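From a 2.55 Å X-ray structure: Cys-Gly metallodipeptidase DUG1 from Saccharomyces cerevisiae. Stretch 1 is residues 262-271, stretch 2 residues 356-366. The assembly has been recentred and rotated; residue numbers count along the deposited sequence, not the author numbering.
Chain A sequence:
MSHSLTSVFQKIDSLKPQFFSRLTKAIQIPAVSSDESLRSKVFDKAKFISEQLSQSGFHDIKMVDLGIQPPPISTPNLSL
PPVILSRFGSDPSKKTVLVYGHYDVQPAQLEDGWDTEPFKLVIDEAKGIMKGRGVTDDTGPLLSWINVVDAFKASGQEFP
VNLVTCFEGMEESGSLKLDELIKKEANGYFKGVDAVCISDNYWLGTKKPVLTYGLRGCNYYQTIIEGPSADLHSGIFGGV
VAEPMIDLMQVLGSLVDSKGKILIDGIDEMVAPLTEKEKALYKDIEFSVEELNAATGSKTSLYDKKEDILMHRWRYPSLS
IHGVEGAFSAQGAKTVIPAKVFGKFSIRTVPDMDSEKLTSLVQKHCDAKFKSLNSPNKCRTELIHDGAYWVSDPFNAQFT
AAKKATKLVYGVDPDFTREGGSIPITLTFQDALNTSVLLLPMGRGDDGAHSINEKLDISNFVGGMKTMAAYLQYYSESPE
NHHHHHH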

# COMPACT_ATOMS: atom_id res chain seq x y z
N ILE A 262 16.73 18.55 4.40
CA ILE A 262 17.04 17.28 5.03
C ILE A 262 17.48 17.55 6.46
O ILE A 262 18.24 18.48 6.72
N LEU A 263 17.00 16.74 7.40
CA LEU A 263 17.20 17.01 8.82
C LEU A 263 18.17 16.05 9.45
O LEU A 263 18.30 16.00 10.66
N ILE A 264 18.85 15.28 8.63
CA ILE A 264 19.79 14.31 9.16
C ILE A 264 21.13 14.97 9.40
O ILE A 264 21.70 15.55 8.48
N ASP A 265 21.64 14.91 10.62
CA ASP A 265 22.94 15.49 10.93
C ASP A 265 24.05 14.87 10.10
O ASP A 265 24.11 13.66 9.91
N GLY A 266 24.96 15.71 9.62
CA GLY A 266 26.17 15.22 9.01
C GLY A 266 26.22 15.35 7.51
O GLY A 266 27.29 15.29 6.93
N ILE A 267 25.06 15.54 6.87
CA ILE A 267 25.01 15.50 5.42
C ILE A 267 25.56 16.77 4.77
O ILE A 267 26.40 16.70 3.86
N ASP A 268 25.08 17.91 5.26
CA ASP A 268 25.48 19.23 4.79
C ASP A 268 26.99 19.41 4.76
O ASP A 268 27.54 20.04 3.85
N GLU A 269 27.65 18.84 5.75
CA GLU A 269 29.11 18.91 5.86
C GLU A 269 29.78 18.25 4.66
O GLU A 269 30.84 18.68 4.22
N MET A 270 29.15 17.21 4.12
CA MET A 270 29.72 16.47 3.01
C MET A 270 29.42 17.09 1.66
O MET A 270 29.97 16.66 0.66
N VAL A 271 28.53 18.07 1.65
CA VAL A 271 28.11 18.71 0.40
C VAL A 271 29.17 19.69 -0.12
O VAL A 271 29.46 20.70 0.52
N GLU A 356 28.79 5.21 2.12
CA GLU A 356 28.99 4.63 3.45
C GLU A 356 28.62 5.58 4.58
O GLU A 356 27.75 5.29 5.40
N LYS A 357 29.30 6.73 4.64
CA LYS A 357 29.05 7.70 5.70
C LYS A 357 27.58 8.14 5.75
O LYS A 357 27.01 8.32 6.82
N LEU A 358 26.99 8.32 4.58
CA LEU A 358 25.61 8.77 4.49
C LEU A 358 24.71 7.74 5.16
O LEU A 358 23.82 8.09 5.93
N THR A 359 24.97 6.48 4.85
CA THR A 359 24.21 5.39 5.43
C THR A 359 24.35 5.33 6.95
O THR A 359 23.37 5.09 7.67
N SER A 360 25.57 5.55 7.44
CA SER A 360 25.77 5.59 8.87
C SER A 360 24.98 6.74 9.46
O SER A 360 24.31 6.58 10.48
N LEU A 361 25.05 7.90 8.81
CA LEU A 361 24.38 9.07 9.35
C LEU A 361 22.88 8.81 9.41
O LEU A 361 22.22 9.22 10.35
N VAL A 362 22.38 8.12 8.39
CA VAL A 362 20.96 7.85 8.26
C VAL A 362 20.50 6.88 9.35
O VAL A 362 19.48 7.10 9.99
N GLN A 363 21.28 5.83 9.57
CA GLN A 363 21.03 4.89 10.64
C GLN A 363 21.11 5.53 12.02
O GLN A 363 20.25 5.32 12.88
N LYS A 364 22.17 6.30 12.23
CA LYS A 364 22.35 7.00 13.49
C LYS A 364 21.13 7.86 13.79
O LYS A 364 20.61 7.85 14.91
N HIS A 365 20.64 8.58 12.79
CA HIS A 365 19.51 9.48 12.96
C HIS A 365 18.23 8.71 13.28
O HIS A 365 17.48 9.06 14.20
N CYS A 366 17.99 7.65 12.52
CA CYS A 366 16.76 6.89 12.67
C CYS A 366 16.74 6.13 13.99
O CYS A 366 15.72 6.10 14.67

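This is a mainly apolar contact in which a loop with a type II turn, Ile264 to Ile267, lies against one side of the helix 356-366, burying 482 Å² with no clear direct hydrogen bond and one bridging water. The spacing of the helix residues involved, Lys357, Leu358, Leu361, Val362 and His365, is that of a single helical face, and the CA-to-CB bonds of Lys357, Leu361 and His365 point toward the loop.

Leu361 (chi1 m, chi2 t) is the central residue. Its CD2 lies 3.2 Å from Asp265 O, its CD1 3.5 Å from Gly266 C, and the same CD1 meets Met270 CE at 3.6 Å. The close fit depends on Gly266: an ideal CB there would point toward the helix and fall 2.4 Å from Leu361 CD2, a clash, while the backbone angles (106/-18) by themselves call for glycine.

Ile264 (m, t) leaves its backbone sideways, and 80 Å² of the residue is covered by the helix, the largest area of any residue here. Its CD1 is 3.8 Å from Val362 CG2, its CG2 4.1 Å from Leu361 CB, and its CG1 sits 3.9 Å from the His365 ring centroid, 15° off the normal, which identifies a CH-pi contact over the face. Ile267 (m, t) also starts sideways, but its end comes nearer, bringing CD1 to 3.5 Å from CD1 of Leu358 (t, p). Met270 (m, t, m) points toward the helix, its CG 3.8 Å from Lys357 NZ.

Polar groups lie around this apolar centre. Water 1 accepts a hydrogen bond from Asp265 N (3.0 Å from the water O) and is hydrogen-bonded to His365 ND1 (3.1 Å from the same O), linking loop and helix. Lys357, extended through chi3 (t, t, t), brings NZ to 3.5 Å from Gly266 O, a separation that leaves hydrogen bonding undecided.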

# COMPACT_ATOMS: atom_id res chain seq x y z
CB ILE A 262 18.10 16.53 4.23
CG1 ILE A 262 17.63 16.37 2.78
CG2 ILE A 262 18.40 15.18 4.86
CD1 ILE A 262 18.57 15.57 1.92
CB LEU A 263 15.87 16.96 9.56
CG LEU A 263 14.87 17.93 8.96
CD1 LEU A 263 13.55 17.85 9.67
CD2 LEU A 263 15.42 19.34 9.02
CB ILE A 264 19.93 13.14 8.21
CG1 ILE A 264 18.62 12.34 8.18
CG2 ILE A 264 21.10 12.27 8.61
CD1 ILE A 264 18.58 11.27 7.12
CB ASP A 265 23.30 15.32 12.42
CG ASP A 265 22.62 16.34 13.30
OD1 ASP A 265 22.20 17.39 12.78
OD2 ASP A 265 22.51 16.08 14.53
CB ILE A 267 23.61 15.22 4.89
CG1 ILE A 267 23.08 13.92 5.48
CG2 ILE A 267 23.62 15.11 3.37
CD1 ILE A 267 21.82 13.44 4.82
CB ASP A 268 24.88 20.28 5.71
CG ASP A 268 24.71 21.61 5.03
OD1 ASP A 268 25.72 22.32 4.85
OD2 ASP A 268 23.56 21.94 4.68
CB GLU A 269 29.58 18.26 7.18
CG GLU A 269 29.15 18.99 8.49
CD GLU A 269 27.65 18.87 8.80
OE1 GLU A 269 26.94 18.12 8.10
OE2 GLU A 269 27.16 19.54 9.74
CB MET A 270 29.17 15.05 2.99
CG MET A 270 29.81 14.11 3.97
SD MET A 270 29.16 12.47 3.70
CE MET A 270 27.44 12.75 4.12
CB VAL A 271 26.79 19.45 0.58
CG1 VAL A 271 26.47 20.28 -0.66
CG2 VAL A 271 25.68 18.46 0.86
CB GLU A 356 30.44 4.23 3.61
CG GLU A 356 30.66 2.85 4.16
CD GLU A 356 30.59 1.79 3.09
OE1 GLU A 356 30.23 2.15 1.94
OE2 GLU A 356 30.90 0.61 3.38
CB LYS A 357 29.98 8.92 5.59
CG LYS A 357 29.88 9.85 6.81
CD LYS A 357 30.92 10.98 6.77
CE LYS A 357 30.77 11.96 7.96
NZ LYS A 357 30.04 13.23 7.61
CB LEU A 358 25.20 8.96 3.04
CG LEU A 358 23.73 9.32 2.86
CD1 LEU A 358 23.40 10.56 3.62
CD2 LEU A 358 23.40 9.50 1.43
CB THR A 359 24.64 4.07 4.80
OG1 THR A 359 24.14 4.02 3.46
CG2 THR A 359 24.10 2.88 5.58
CB SER A 360 27.25 5.76 9.21
OG SER A 360 27.95 4.57 8.91
CB LEU A 361 24.66 10.29 8.50
CG LEU A 361 26.10 10.80 8.57
CD1 LEU A 361 26.37 11.82 7.45
CD2 LEU A 361 26.40 11.40 9.96
CB VAL A 362 20.63 7.30 6.86
CG1 VAL A 362 19.26 6.64 6.85
CG2 VAL A 362 20.69 8.41 5.83
CB GLN A 363 22.02 3.74 10.55
CG GLN A 363 21.71 2.75 9.46
CD GLN A 363 22.85 1.81 9.19
OE1 GLN A 363 23.98 2.06 9.62
NE2 GLN A 363 22.58 0.72 8.48
CB LYS A 364 23.64 7.84 13.46
CG LYS A 364 23.85 8.75 14.66
CD LYS A 364 25.29 9.31 14.68
CE LYS A 364 25.38 10.65 15.41
NZ LYS A 364 25.92 10.57 16.80
CB HIS A 365 19.31 10.31 11.70
CG HIS A 365 18.04 11.11 11.69
ND1 HIS A 365 18.01 12.46 11.96
CD2 HIS A 365 16.77 10.75 11.42
CE1 HIS A 365 16.77 12.89 11.87
NE2 HIS A 365 15.99 11.88 11.54
CB CYS A 366 16.59 5.92 11.50
SG CYS A 366 16.16 6.76 9.96
O HOH W 1 20.22 14.17 13.20